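Local coordinates for protein type II restriction enzyme SfiI (PDB 2EZV) that recognises the double-stranded DNA sequence 5'-GGCCN(5)GGCC-3' as a tetrameric type II restriction endonuclease and cuts it within the five-base spacer, at residues Y182-P187 with V221-L226; C230-Q235 with R251-A256. All coordinates share one frame; numbering follows the deposited sequence.

The two contacts meet on one mixed sheet, where strands 176-186 and 234-238 are neighbours. Interaction 1 is the deeper: strand 176-186 is covered by the start of helix 223-229, and all the residues that touch are buried. Its chemistry is apolar, rings and leucine methyls, with the DNA reached from the helix side. Interaction 2 follows in the chain and lies further out, only partly buried. It joins the turn and strand after that helix to strand 249-253 of a small two-stranded sheet, mainly by polar bonds. Backbone V183 O and Q235 N, 3.0 Å apart, tie 182-187 to 230-235, as does S185 O with R233 NH1.

Interaction 1. Residues Y182-P187 with V221-L226; sequences YVLSLP and VYFDRL. With nucleotides of chain B.
Y182 and L184 of strand 176-186 receive the ring of F223 at the start of helix 223-229. The helix packs on the mixed sheet of the PD-(D/E)XK nuclease fold, and the contact is apolar. The CB of F223 points toward the strand, with CG beside its own backbone N (chi1 -65°). Y182 meets the CD1 and CE1 flank of the phenyl ring. There F223 CE1 lies over a face of the tyrosine ring, displaced toward the rim, at 3.8 Å from Y182 CD2. The two planes are turned 41° apart, so the pair is oblique. L184 meets the CD2 and CE2 flank, where F223 CE2 is 3.8 Å from methyl L184 CD2. Both strand side chains come from the same side of the phenyl plane, each crossing the phenylalanine at about a right angle.

In L226, one turn on, CG is anti to the backbone N (chi1 175°). Its CD2 lies 4.0 Å from L184 CD2, so that one leucine methyl touches both helix residues. Further along, L186 CD2 lies 4.4 Å from V221 CG1. F223 also meets H162 edge-to-face and touches L234.

The CB of Y222, the N-cap residue, points away from the strand, and its ring reaches DA4 of chain B. That ring has R225 NH2 above one face, toward the rim. R225 NH2 gives a weak hydrogen bond of 3.4 Å, in the guanidinium plane, to O5' of DA4 of chain B. The hydroxyl Y222 OH sits 3.1 Å from C2' of the same nucleotide.

Interaction 2. Residues C230-Q235 with R251-A256; sequences CPWRLQ and RDLNDA
Q235 and R251 are joined by a pair of hydrogen bonds between the side-chain amide of Q235 and the backbone of R251. R251 N donates to Q235 OE1 at 2.8 Å, nearly straight at 174° and on a lone pair of the oxygen. Q235 NE2 donates in return to R251 O at 2.7 Å, again on a lone pair. The same NE2 also donates to W232 O, and both acceptors lie close to the amide plane. Three bonds therefore fix the rotation of the amide. The glutamine is bent at chi2 (-60°), which turns its CD back toward R251. R251 O also takes a CA-H...O contact from W232 CA, 3.4 Å away.

The guanidinium makes the next polar link. R251 NH1 donates to L234 O at 2.7 Å, with the nitrogen well above the carbonyl plane. The arginine is extended to CD and then turns at chi3. Its NE has a long, weak ion pair with E259.

These bonds join two sheets. Residues 231-233 form a 3-10 turn that runs into strand 234-238 of the mixed sheet. Residues 251-253 end strand 249-253, which pairs with 259-263 in a separate two-stranded antiparallel sheet.

D252 starts out away from residues 230-235, but its OD1 returns to 4.1 Å from W232 CB. This OD1 accepts L253 N on the anti side and forms a salt bridge with K18 of helix 10-41. K18 also makes a cation-pi contact with W232.

Apolar contacts are fewer. L253 CD2 meets the edge of the indole at W232 CD1, 4.0 Å away. P231 CG lies at the limit of contact with L253 CB, 4.5 Å.

Interaction 1. Residues Y182-P187 with V221-L226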
ATOM      1  N   TYR D 182      19.770   9.564 -15.776  1.00 19.49           N
ATOM      2  CA  TYR D 182      20.470  10.461 -14.877  1.00 19.14           C
ATOM      3  C   TYR D 182      19.484  10.949 -13.835  1.00 19.60           C
ATOM      4  O   TYR D 182      18.315  11.185 -14.140  1.00 18.87           O
ATOM      5  CB  TYR D 182      21.035  11.670 -15.625  1.00 19.58           C
ATOM      6  CG  TYR D 182      22.151  11.362 -16.600  1.00 20.84           C
ATOM      7  CD1 TYR D 182      21.878  10.803 -17.845  1.00 21.89           C
ATOM      8  CD2 TYR D 182      23.479  11.661 -16.288  1.00 20.44           C
ATOM      9  CE1 TYR D 182      22.902  10.552 -18.766  1.00 23.47           C
ATOM     10  CE2 TYR D 182      24.508  11.417 -17.197  1.00 21.74           C
ATOM     11  CZ  TYR D 182      24.211  10.863 -18.437  1.00 22.71           C
ATOM     12  OH  TYR D 182      25.212  10.625 -19.354  1.00 25.54           O
ATOM     13  N   VAL D 183      19.949  11.088 -12.600  1.00 18.31           N
ATOM     14  CA  VAL D 183      19.082  11.573 -11.543  1.00 17.94           C
ATOM     15  C   VAL D 183      19.741  12.804 -10.944  1.00 19.08           C
ATOM     16  O   VAL D 183      20.909  12.759 -10.557  1.00 19.10           O
ATOM     17  CB  VAL D 183      18.874  10.511 -10.454  1.00 16.87           C
ATOM     18  CG1 VAL D 183      17.651  10.865  -9.629  1.00 15.41           C
ATOM     19  CG2 VAL D 183      18.711   9.125 -11.091  1.00 14.96           C
ATOM     20  N   LEU D 184      18.999  13.907 -10.884  1.00 18.14           N
ATOM     21  CA  LEU D 184      19.535  15.152 -10.340  1.00 17.73           C
ATOM     22  C   LEU D 184      18.804  15.653  -9.095  1.00 17.77           C
ATOM     23  O   LEU D 184      17.579  15.568  -8.994  1.00 15.76           O
ATOM     24  CB  LEU D 184      19.505  16.259 -11.395  1.00 16.72           C
ATOM     25  CG  LEU D 184      20.356  16.153 -12.661  1.00 18.22           C
ATOM     26  CD1 LEU D 184      19.900  15.011 -13.549  1.00 19.89           C
ATOM     27  CD2 LEU D 184      20.242  17.454 -13.407  1.00 18.67           C
ATOM     28  N   SER D 185      19.581  16.182  -8.158  1.00 17.86           N
ATOM     29  CA  SER D 185      19.062  16.734  -6.919  1.00 18.55           C
ATOM     30  C   SER D 185      19.379  18.223  -6.948  1.00 20.09           C
ATOM     31  O   SER D 185      20.548  18.622  -6.874  1.00 22.83           O
ATOM     32  CB  SER D 185      19.745  16.064  -5.716  1.00 19.65           C
ATOM     33  OG  SER D 185      19.330  16.642  -4.484  1.00 19.96           O
ATOM     34  N   LEU D 186      18.349  19.050  -7.078  1.00 21.37           N
ATOM     35  CA  LEU D 186      18.555  20.486  -7.114  1.00 20.32           C
ATOM     36  C   LEU D 186      18.453  21.058  -5.718  1.00 21.13           C
ATOM     37  O   LEU D 186      17.458  20.861  -5.019  1.00 21.33           O
ATOM     38  CB  LEU D 186      17.547  21.157  -8.040  1.00 20.41           C
ATOM     39  CG  LEU D 186      17.621  20.668  -9.490  1.00 24.39           C
ATOM     40  CD1 LEU D 186      16.711  21.527 -10.353  1.00 23.74           C
ATOM     41  CD2 LEU D 186      19.059  20.728  -9.996  1.00 23.91           C
ATOM     42  N   PRO D 187      19.488  21.793  -5.297  1.00 20.52           N
ATOM     43  CA  PRO D 187      19.528  22.399  -3.971  1.00 21.87           C
ATOM     44  C   PRO D 187      18.356  23.306  -3.615  1.00 22.65           C
ATOM     45  O   PRO D 187      17.894  24.120  -4.422  1.00 23.86           O
ATOM     46  CB  PRO D 187      20.881  23.119  -3.960  1.00 21.92           C
ATOM     47  CG  PRO D 187      21.131  23.408  -5.409  1.00 23.17           C
ATOM     48  CD  PRO D 187      20.683  22.151  -6.081  1.00 22.68           C
ATOM     49  N   VAL D 221      20.143  23.627 -16.753  1.00 30.65           N
ATOM     50  CA  VAL D 221      21.038  23.193 -15.686  1.00 27.47           C
ATOM     51  C   VAL D 221      22.043  22.276 -16.361  1.00 27.49           C
ATOM     52  O   VAL D 221      21.655  21.316 -17.027  1.00 27.89           O
ATOM     53  CB  VAL D 221      20.304  22.384 -14.600  1.00 26.31           C
ATOM     54  CG1 VAL D 221      21.310  21.828 -13.607  1.00 23.35           C
ATOM     55  CG2 VAL D 221      19.281  23.256 -13.894  1.00 25.90           C
ATOM     56  N   TYR D 222      23.329  22.558 -16.205  1.00 27.01           N
ATOM     57  CA  TYR D 222      24.321  21.721 -16.848  1.00 29.39           C
ATOM     58  C   TYR D 222      24.937  20.683 -15.931  1.00 29.91           C
ATOM     59  O   TYR D 222      25.463  20.995 -14.865  1.00 30.53           O
ATOM     60  CB  TYR D 222      25.399  22.588 -17.512  1.00 30.08           C
ATOM     61  CG  TYR D 222      24.904  23.219 -18.794  1.00 30.47           C
ATOM     62  CD1 TYR D 222      24.004  24.283 -18.765  1.00 30.09           C
ATOM     63  CD2 TYR D 222      25.269  22.698 -20.038  1.00 31.36           C
ATOM     64  CE1 TYR D 222      23.474  24.811 -19.938  1.00 30.71           C
ATOM     65  CE2 TYR D 222      24.742  23.220 -21.225  1.00 31.01           C
ATOM     66  CZ  TYR D 222      23.844  24.276 -21.162  1.00 31.40           C
ATOM     67  OH  TYR D 222      23.303  24.790 -22.321  1.00 33.57           O
ATOM     68  N   PHE D 223      24.862  19.433 -16.371  1.00 30.77           N
ATOM     69  CA  PHE D 223      25.378  18.309 -15.608  1.00 31.68           C
ATOM     70  C   PHE D 223      26.779  18.538 -15.061  1.00 33.77           C
ATOM     71  O   PHE D 223      26.974  18.567 -13.844  1.00 33.44           O
ATOM     72  CB  PHE D 223      25.347  17.036 -16.466  1.00 28.45           C
ATOM     73  CG  PHE D 223      23.951  16.581 -16.843  1.00 26.72           C
ATOM     74  CD1 PHE D 223      23.757  15.375 -17.517  1.00 25.90           C
ATOM     75  CD2 PHE D 223      22.838  17.354 -16.534  1.00 25.23           C
ATOM     76  CE1 PHE D 223      22.475  14.951 -17.877  1.00 23.95           C
ATOM     77  CE2 PHE D 223      21.555  16.940 -16.888  1.00 25.85           C
ATOM     78  CZ  PHE D 223      21.375  15.735 -17.563  1.00 24.65           C
ATOM     79  N   ASP D 224      27.748  18.711 -15.958  1.00 35.53           N
ATOM     80  CA  ASP D 224      29.136  18.913 -15.560  1.00 37.33           C
ATOM     81  C   ASP D 224      29.327  20.027 -14.522  1.00 37.01           C
ATOM     82  O   ASP D 224      30.150  19.897 -13.620  1.00 38.05           O
ATOM     83  CB  ASP D 224      30.006  19.178 -16.798  1.00 40.55           C
ATOM     84  CG  ASP D 224      30.000  20.641 -17.231  1.00 45.08           C
ATOM     85  OD1 ASP D 224      28.905  21.230 -17.385  1.00 46.53           O
ATOM     86  OD2 ASP D 224      31.104  21.201 -17.425  1.00 47.45           O
ATOM     87  N   ARG D 225      28.570  21.114 -14.631  1.00 36.08           N
ATOM     88  CA  ARG D 225      28.704  22.204 -13.669  1.00 35.86           C
ATOM     89  C   ARG D 225      28.048  21.869 -12.323  1.00 34.81           C
ATOM     90  O   ARG D 225      28.418  22.425 -11.289  1.00 34.56           O
ATOM     91  CB  ARG D 225      28.085  23.488 -14.224  1.00 36.43           C
ATOM     92  CG  ARG D 225      28.979  24.238 -15.196  1.00 40.10           C
ATOM     93  CD  ARG D 225      28.414  25.610 -15.517  1.00 40.83           C
ATOM     94  NE  ARG D 225      27.955  25.703 -16.901  1.00 40.70           N
ATOM     95  CZ  ARG D 225      26.893  26.400 -17.289  1.00 42.62           C
ATOM     96  NH1 ARG D 225      26.178  27.070 -16.398  1.00 43.09           N
ATOM     97  NH2 ARG D 225      26.551  26.426 -18.569  1.00 44.68           N
ATOM     98  N   LEU D 226      27.079  20.960 -12.337  1.00 33.38           N
ATOM     99  CA  LEU D 226      26.396  20.550 -11.110  1.00 32.21           C
ATOM    100  C   LEU D 226      27.273  19.542 -10.377  1.00 31.83           C
ATOM    101  O   LEU D 226      27.441  19.619  -9.162  1.00 32.26           O
ATOM    102  CB  LEU D 226      25.033  19.920 -11.430  1.00 30.59           C
ATOM    103  CG  LEU D 226      24.222  19.329 -10.265  1.00 30.03           C
ATOM    104  CD1 LEU D 226      23.821  20.422  -9.270  1.00 27.56           C
ATOM    105  CD2 LEU D 226      22.994  18.642 -10.820  1.00 28.09           C
TER
ATOM    106  O5'  DA B   4      28.234  25.390 -21.367  1.00 58.93           O
ATOM    107  C5'  DA B   4      27.749  25.244 -22.713  1.00 58.95           C
ATOM    108  C4'  DA B   4      27.483  26.558 -23.414  1.00 58.36           C
ATOM    109  O4'  DA B   4      27.371  26.303 -24.831  1.00 58.51           O
ATOM    110  C3'  DA B   4      26.166  27.232 -23.030  1.00 57.26           C
ATOM    111  O3'  DA B   4      26.258  28.653 -23.212  1.00 54.12           O
ATOM    112  C2'  DA B   4      25.181  26.609 -24.001  1.00 57.69           C
ATOM    113  C1'  DA B   4      26.022  26.441 -25.255  1.00 59.46           C
ATOM    114  N9   DA B   4      25.700  25.265 -26.058  1.00 61.64           N
ATOM    115  C8   DA B   4      25.633  23.956 -25.651  1.00 61.64           C
ATOM    116  N7   DA B   4      25.362  23.115 -26.620  1.00 62.24           N
ATOM    117  C5   DA B   4      25.232  23.926 -27.738  1.00 63.01           C
ATOM    118  C6   DA B   4      24.949  23.643 -29.086  1.00 64.03           C
ATOM    119  N6   DA B   4      24.740  22.411 -29.555  1.00 64.77           N
ATOM    120  N1   DA B   4      24.891  24.683 -29.947  1.00 64.55           N
ATOM    121  C2   DA B   4      25.104  25.918 -29.476  1.00 64.55           C
ATOM    122  N3   DA B   4      25.378  26.311 -28.234  1.00 63.52           N
ATOM    123  C4   DA B   4      25.429  25.254 -27.404  1.00 62.93           C
TER

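Interaction 2. Residues C230-Q235 with R251-A256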
ATOM      1  N   CYS D 230      28.960  19.905  -6.686  1.00 26.70           N
ATOM      2  CA  CYS D 230      28.676  18.868  -5.700  1.00 26.12           C
ATOM      3  C   CYS D 230      28.441  17.544  -6.427  1.00 25.91           C
ATOM      4  O   CYS D 230      27.360  17.293  -6.956  1.00 25.40           O
ATOM      5  CB  CYS D 230      27.435  19.249  -4.888  1.00 27.03           C
ATOM      6  SG  CYS D 230      27.048  18.141  -3.512  1.00 28.76           S
ATOM      7  N   PRO D 231      29.461  16.676  -6.453  1.00 24.84           N
ATOM      8  CA  PRO D 231      29.409  15.369  -7.112  1.00 23.63           C
ATOM      9  C   PRO D 231      28.157  14.516  -6.920  1.00 23.75           C
ATOM     10  O   PRO D 231      27.604  14.012  -7.901  1.00 23.36           O
ATOM     11  CB  PRO D 231      30.665  14.673  -6.587  1.00 23.32           C
ATOM     12  CG  PRO D 231      31.624  15.804  -6.435  1.00 22.61           C
ATOM     13  CD  PRO D 231      30.763  16.871  -5.787  1.00 24.99           C
ATOM     14  N   TRP D 232      27.705  14.342  -5.677  1.00 22.29           N
ATOM     15  CA  TRP D 232      26.542  13.491  -5.444  1.00 20.68           C
ATOM     16  C   TRP D 232      25.225  14.015  -5.976  1.00 19.68           C
ATOM     17  O   TRP D 232      24.272  13.258  -6.107  1.00 19.20           O
ATOM     18  CB  TRP D 232      26.386  13.136  -3.957  1.00 19.78           C
ATOM     19  CG  TRP D 232      26.119  14.285  -3.033  1.00 19.48           C
ATOM     20  CD1 TRP D 232      27.025  14.920  -2.244  1.00 20.03           C
ATOM     21  CD2 TRP D 232      24.852  14.908  -2.772  1.00 18.66           C
ATOM     22  NE1 TRP D 232      26.406  15.898  -1.501  1.00 20.85           N
ATOM     23  CE2 TRP D 232      25.073  15.912  -1.806  1.00 18.99           C
ATOM     24  CE3 TRP D 232      23.554  14.715  -3.260  1.00 19.21           C
ATOM     25  CZ2 TRP D 232      24.041  16.724  -1.315  1.00 19.58           C
ATOM     26  CZ3 TRP D 232      22.526  15.524  -2.773  1.00 18.39           C
ATOM     27  CH2 TRP D 232      22.778  16.516  -1.811  1.00 19.13           C
ATOM     28  N   ARG D 233      25.160  15.300  -6.289  1.00 20.45           N
ATOM     29  CA  ARG D 233      23.924  15.863  -6.813  1.00 21.21           C
ATOM     30  C   ARG D 233      23.648  15.447  -8.253  1.00 21.10           C
ATOM     31  O   ARG D 233      22.624  15.806  -8.818  1.00 23.84           O
ATOM     32  CB  ARG D 233      23.937  17.385  -6.698  1.00 19.89           C
ATOM     33  CG  ARG D 233      23.664  17.868  -5.287  1.00 21.00           C
ATOM     34  CD  ARG D 233      23.547  19.379  -5.209  1.00 20.09           C
ATOM     35  NE  ARG D 233      23.274  19.808  -3.843  1.00 23.63           N
ATOM     36  CZ  ARG D 233      22.082  19.751  -3.255  1.00 23.58           C
ATOM     37  NH1 ARG D 233      21.034  19.288  -3.913  1.00 20.87           N
ATOM     38  NH2 ARG D 233      21.945  20.149  -1.997  1.00 24.19           N
ATOM     39  N   LEU D 234      24.564  14.690  -8.842  1.00 21.91           N
ATOM     40  CA  LEU D 234      24.402  14.209 -10.208  1.00 21.95           C
ATOM     41  C   LEU D 234      24.748  12.725 -10.234  1.00 21.73           C
ATOM     42  O   LEU D 234      25.906  12.341 -10.060  1.00 21.18           O
ATOM     43  CB  LEU D 234      25.317  14.987 -11.160  1.00 24.05           C
ATOM     44  CG  LEU D 234      25.245  14.784 -12.683  1.00 26.11           C
ATOM     45  CD1 LEU D 234      25.951  13.508 -13.074  1.00 26.77           C
ATOM     46  CD2 LEU D 234      23.798  14.775 -13.145  1.00 24.70           C
ATOM     47  N   GLN D 235      23.733  11.892 -10.435  1.00 20.91           N
ATOM     48  CA  GLN D 235      23.929  10.449 -10.488  1.00 20.55           C
ATOM     49  C   GLN D 235      23.653   9.940 -11.898  1.00 20.97           C
ATOM     50  O   GLN D 235      22.934  10.568 -12.671  1.00 21.04           O
ATOM     51  CB  GLN D 235      22.994   9.748  -9.503  1.00 20.56           C
ATOM     52  CG  GLN D 235      23.190  10.140  -8.054  1.00 17.56           C
ATOM     53  CD  GLN D 235      24.583   9.841  -7.546  1.00 17.80           C
ATOM     54  OE1 GLN D 235      25.159   8.802  -7.853  1.00 16.11           O
ATOM     55  NE2 GLN D 235      25.129  10.752  -6.743  1.00 20.46           N
ATOM     56  N   ARG D 251      27.687   7.963  -7.083  1.00 25.57           N
ATOM     57  CA  ARG D 251      28.710   9.001  -7.021  1.00 25.84           C
ATOM     58  C   ARG D 251      28.546   9.786  -5.720  1.00 27.64           C
ATOM     59  O   ARG D 251      27.450  10.246  -5.385  1.00 26.58           O
ATOM     60  CB  ARG D 251      28.576   9.939  -8.229  1.00 25.69           C
ATOM     61  CG  ARG D 251      29.509  11.139  -8.204  1.00 25.37           C
ATOM     62  CD  ARG D 251      29.288  12.020  -9.421  1.00 25.03           C
ATOM     63  NE  ARG D 251      29.804  11.394 -10.633  1.00 25.67           N
ATOM     64  CZ  ARG D 251      29.106  11.213 -11.752  1.00 26.23           C
ATOM     65  NH1 ARG D 251      27.839  11.611 -11.833  1.00 23.01           N
ATOM     66  NH2 ARG D 251      29.685  10.634 -12.797  1.00 26.08           N
ATOM     67  N   ASP D 252      29.649   9.953  -5.002  1.00 29.25           N
ATOM     68  CA  ASP D 252      29.625  10.651  -3.728  1.00 32.16           C
ATOM     69  C   ASP D 252      30.919  11.438  -3.564  1.00 34.31           C
ATOM     70  O   ASP D 252      31.728  11.514  -4.489  1.00 35.52           O
ATOM     71  CB  ASP D 252      29.509   9.624  -2.603  1.00 30.66           C
ATOM     72  CG  ASP D 252      28.650  10.106  -1.460  1.00 30.34           C
ATOM     73  OD1 ASP D 252      28.734  11.307  -1.120  1.00 27.74           O
ATOM     74  OD2 ASP D 252      27.903   9.274  -0.898  1.00 30.02           O
ATOM     75  N   LEU D 253      31.118  12.026  -2.390  1.00 35.96           N
ATOM     76  CA  LEU D 253      32.344  12.767  -2.143  1.00 39.43           C
ATOM     77  C   LEU D 253      32.916  12.406  -0.780  1.00 39.86           C
ATOM     78  O   LEU D 253      32.193  12.342   0.209  1.00 39.26           O
ATOM     79  CB  LEU D 253      32.098  14.280  -2.233  1.00 41.89           C
ATOM     80  CG  LEU D 253      31.813  15.098  -0.970  1.00 43.35           C
ATOM     81  CD1 LEU D 253      31.718  16.565  -1.351  1.00 43.55           C
ATOM     82  CD2 LEU D 253      30.521  14.631  -0.305  1.00 46.15           C
ATOM     83  N   ASN D 254      34.219  12.145  -0.748  1.00 43.70           N
ATOM     84  CA  ASN D 254      34.923  11.799   0.487  1.00 45.46           C
ATOM     85  C   ASN D 254      34.720  12.840   1.573  1.00 46.10           C
ATOM     86  O   ASN D 254      34.211  13.935   1.319  1.00 44.99           O
ATOM     87  CB  ASN D 254      36.420  11.636   0.222  1.00 46.34           C
ATOM     88  CG  ASN D 254      36.758  10.302  -0.415  1.00 48.63           C
ATOM     89  OD1 ASN D 254      36.044   9.317  -0.229  1.00 50.70           O
ATOM     90  ND2 ASN D 254      37.849  10.267  -1.168  1.00 49.35           N
ATOM     91  N   ASP D 255      35.109  12.467   2.795  1.00 46.18           N
ATOM     92  CA  ASP D 255      35.022  13.384   3.923  1.00 46.70           C
ATOM     93  C   ASP D 255      36.231  14.292   3.728  1.00 46.47           C
ATOM     94  O   ASP D 255      36.353  15.344   4.354  1.00 46.89           O
ATOM     95  CB  ASP D 255      35.134  12.638   5.255  1.00 45.98           C
ATOM     96  CG  ASP D 255      33.863  11.896   5.612  1.00 46.64           C
ATOM     97  OD1 ASP D 255      32.783  12.527   5.569  1.00 45.28           O
ATOM     98  OD2 ASP D 255      33.944  10.690   5.939  1.00 45.73           O
ATOM     99  N   ALA D 256      37.119  13.856   2.837  1.00 45.72           N
ATOM    100  CA  ALA D 256      38.327  14.596   2.501  1.00 44.64           C
ATOM    101  C   ALA D 256      38.028  15.550   1.346  1.00 44.14           C
ATOM    102  O   ALA D 256      38.920  16.241   0.857  1.00 44.50           O
ATOM    103  CB  ALA D 256      39.435  13.628   2.110  1.00 44.06           C
TER